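Local coordinates for protein CD180 antigen (PDB 3T6Q) that may cooperate with MD-1 and TLR4 to mediate the innate immune response of B cells to bacterial lipopolysaccharide, leading to NF-kappa-B activation, at residues 339-344 / 360-365. Residues are numbered along the deposited sequence; the frame is centred on the assembly and turned at random.
Sequences LELGTG and DDIETS
The backbone N of L339 donates to the carbonyl O of D360 over 3.0 Å, nearly straight at the hydrogen (161°), and ties two neighbouring turns of the chain together. Next to this bond the two side chains run alongside each other, the methyl CD2 of L339 lying 3.6 Å from OD2 of D360. D360 occupies the consensus asparagine position of its repeat, as N335 and N386 do in the adjoining ones, and aspartate keeps the acceptor oxygen needed there: its OD1 takes the backbone N of N335. In the same way N386 OD1 takes the backbone N of both D360 and I362, so this turn after the strand is held from the next repeat as well. Beside this, L341 and I362 cross at about a right angle. CG1 of I362 stands anti to its carbonyl carbon (chi1 -70°), and the extended second torsion (155°) carries CD1 to 3.6 Å from CD2 of L341; its CG2 branch meets CD1 of the leucine at 3.9 Å. The forked end of leucine thus lies against both branches of isoleucine in the buried interior. Toward the surface, one water donates to OE1 of E340 (2.7 Å) and to O of E363 (2.8 Å), bridging the segments. E340 also reaches forward along its own segment, its OE2 accepting from N of G342 at 3.0 Å with the anti lone pair. A later part of the LRR 11 loop is so joined, by one backbone hydrogen bond and aliphatic contacts, to the loop following strand 354-356 in LRR 12, where D360 and I362 fill the N and final L of the LxxLxLxxNxL motif of leucine-rich repeat solenoids.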
ATOM      1  N   LEU A 339       4.336 -44.143 -10.413  1.00 19.50           N
ATOM      2  CA  LEU A 339       3.224 -44.385 -11.311  1.00 18.34           C
ATOM      3  C   LEU A 339       3.447 -45.702 -12.041  1.00 18.64           C
ATOM      4  O   LEU A 339       4.455 -45.850 -12.707  1.00 20.24           O
ATOM      5  CB  LEU A 339       3.116 -43.237 -12.329  1.00 20.97           C
ATOM      6  CG  LEU A 339       1.942 -43.311 -13.332  1.00 20.65           C
ATOM      7  CD1 LEU A 339       0.588 -43.210 -12.603  1.00 22.25           C
ATOM      8  CD2 LEU A 339       2.076 -42.213 -14.371  1.00 21.97           C
ATOM      9  N   GLU A 340       2.505 -46.633 -11.940  1.00 18.12           N
ATOM     10  CA  GLU A 340       2.567 -47.864 -12.739  1.00 18.58           C
ATOM     11  C   GLU A 340       1.870 -47.578 -14.083  1.00 19.37           C
ATOM     12  O   GLU A 340       0.717 -47.158 -14.105  1.00 19.95           O
ATOM     13  CB  GLU A 340       1.843 -49.001 -11.971  1.00 18.99           C
ATOM     14  CG  GLU A 340       1.616 -50.242 -12.830  1.00 21.15           C
ATOM     15  CD  GLU A 340       2.927 -50.803 -13.393  1.00 25.55           C
ATOM     16  OE1 GLU A 340       3.858 -51.062 -12.607  1.00 24.55           O
ATOM     17  OE2 GLU A 340       3.040 -50.985 -14.627  1.00 25.68           O
ATOM     18  N   LEU A 341       2.530 -47.839 -15.191  1.00 17.86           N
ATOM     19  CA  LEU A 341       1.958 -47.499 -16.504  1.00 22.78           C
ATOM     20  C   LEU A 341       0.955 -48.546 -16.994  1.00 23.22           C
ATOM     21  O   LEU A 341       0.119 -48.271 -17.859  1.00 25.75           O
ATOM     22  CB  LEU A 341       3.064 -47.357 -17.561  1.00 19.17           C
ATOM     23  CG  LEU A 341       4.070 -46.204 -17.357  1.00 21.34           C
ATOM     24  CD1 LEU A 341       4.905 -45.971 -18.612  1.00 19.99           C
ATOM     25  CD2 LEU A 341       3.316 -44.933 -16.952  1.00 19.65           C
ATOM     26  N   GLY A 342       1.066 -49.751 -16.475  1.00 23.61           N
ATOM     27  CA  GLY A 342       0.115 -50.813 -16.813  1.00 26.44           C
ATOM     28  C   GLY A 342       0.325 -51.259 -18.244  1.00 24.43           C
ATOM     29  O   GLY A 342       1.414 -51.058 -18.813  1.00 25.18           O
ATOM     30  N   THR A 343      -0.712 -51.849 -18.834  1.00 21.63           N
ATOM     31  CA  THR A 343      -0.635 -52.334 -20.220  1.00 21.20           C
ATOM     32  C   THR A 343      -1.884 -51.849 -20.952  1.00 22.29           C
ATOM     33  O   THR A 343      -3.000 -52.085 -20.462  1.00 22.50           O
ATOM     34  CB  THR A 343      -0.629 -53.891 -20.256  1.00 25.29           C
ATOM     35  OG1 THR A 343       0.609 -54.379 -19.707  1.00 25.15           O
ATOM     36  CG2 THR A 343      -0.848 -54.402 -21.685  1.00 21.63           C
ATOM     37  N   GLY A 344      -1.696 -51.150 -22.076  1.00 20.42           N
ATOM     38  CA  GLY A 344      -2.801 -50.669 -22.880  1.00 22.59           C
ATOM     39  C   GLY A 344      -3.722 -49.636 -22.238  1.00 22.00           C
ATOM     40  O   GLY A 344      -4.851 -49.490 -22.673  1.00 24.09           O
ATOM     41  N   ASP A 360       8.009 -39.412 -12.895  1.00 13.52           N
ATOM     42  CA  ASP A 360       6.937 -40.247 -12.384  1.00 16.72           C
ATOM     43  C   ASP A 360       7.419 -41.501 -11.591  1.00 16.90           C
ATOM     44  O   ASP A 360       6.598 -42.372 -11.243  1.00 16.78           O
ATOM     45  CB  ASP A 360       6.025 -40.655 -13.547  1.00 14.26           C
ATOM     46  CG  ASP A 360       5.003 -39.548 -13.929  1.00 16.29           C
ATOM     47  OD1 ASP A 360       4.741 -38.643 -13.132  1.00 13.68           O
ATOM     48  OD2 ASP A 360       4.451 -39.611 -15.055  1.00 16.28           O
ATOM     49  N   ASP A 361       8.744 -41.615 -11.404  1.00 17.11           N
ATOM     50  CA  ASP A 361       9.401 -42.794 -10.835  1.00 20.18           C
ATOM     51  C   ASP A 361       8.989 -44.089 -11.507  1.00 20.53           C
ATOM     52  O   ASP A 361       8.782 -45.106 -10.831  1.00 21.93           O
ATOM     53  CB  ASP A 361       9.090 -42.902  -9.349  1.00 25.02           C
ATOM     54  CG  ASP A 361       9.985 -42.003  -8.484  1.00 34.14           C
ATOM     55  OD1 ASP A 361      11.099 -41.564  -8.913  1.00 34.24           O
ATOM     56  OD2 ASP A 361       9.555 -41.736  -7.342  1.00 44.42           O
ATOM     57  N   ILE A 362       8.782 -44.048 -12.826  1.00 17.16           N
ATOM     58  CA  ILE A 362       8.290 -45.210 -13.538  1.00 16.44           C
ATOM     59  C   ILE A 362       9.477 -46.172 -13.611  1.00 19.88           C
ATOM     60  O   ILE A 362      10.634 -45.735 -13.914  1.00 16.83           O
ATOM     61  CB  ILE A 362       7.803 -44.835 -14.968  1.00 17.56           C
ATOM     62  CG1 ILE A 362       6.495 -44.000 -14.884  1.00 18.26           C
ATOM     63  CG2 ILE A 362       7.668 -46.061 -15.875  1.00 16.52           C
ATOM     64  CD1 ILE A 362       6.310 -43.112 -16.125  1.00 19.26           C
ATOM     65  N   GLU A 363       9.179 -47.450 -13.359  1.00 18.56           N
ATOM     66  CA  GLU A 363      10.185 -48.544 -13.454  1.00 21.16           C
ATOM     67  C   GLU A 363       9.546 -49.733 -14.195  1.00 20.27           C
ATOM     68  O   GLU A 363       8.392 -50.086 -13.935  1.00 21.50           O
ATOM     69  CB  GLU A 363      10.658 -48.974 -12.039  1.00 21.68           C
ATOM     70  CG  GLU A 363      11.908 -49.887 -12.017  1.00 22.96           C
ATOM     71  CD  GLU A 363      11.593 -51.383 -12.192  1.00 32.00           C
ATOM     72  OE1 GLU A 363      12.525 -52.188 -12.547  1.00 32.46           O
ATOM     73  OE2 GLU A 363      10.405 -51.775 -11.987  1.00 27.95           O
ATOM     74  N   THR A 364      10.281 -50.385 -15.084  1.00 21.57           N
ATOM     75  CA  THR A 364       9.727 -51.569 -15.723  1.00 23.74           C
ATOM     76  C   THR A 364      10.811 -52.505 -16.283  1.00 23.14           C
ATOM     77  O   THR A 364      11.867 -52.059 -16.721  1.00 21.69           O
ATOM     78  CB  THR A 364       8.672 -51.202 -16.820  1.00 28.71           C
ATOM     79  OG1 THR A 364       8.088 -52.401 -17.375  1.00 29.04           O
ATOM     80  CG2 THR A 364       9.312 -50.413 -17.939  1.00 31.28           C
ATOM     81  N   SER A 365      10.512 -53.801 -16.277  1.00 21.31           N
ATOM     82  CA  SER A 365      11.373 -54.824 -16.934  1.00 22.88           C
ATOM     83  C   SER A 365      11.227 -54.894 -18.472  1.00 24.52           C
ATOM     84  O   SER A 365      12.014 -55.580 -19.147  1.00 21.35           O
ATOM     85  CB  SER A 365      11.044 -56.210 -16.381  1.00 24.41           C
ATOM     86  OG  SER A 365       9.793 -56.687 -16.879  1.00 24.59           O
TER
HETATM   87  O   HOH W   1       6.308 -51.845 -13.410  1.00 25.57           O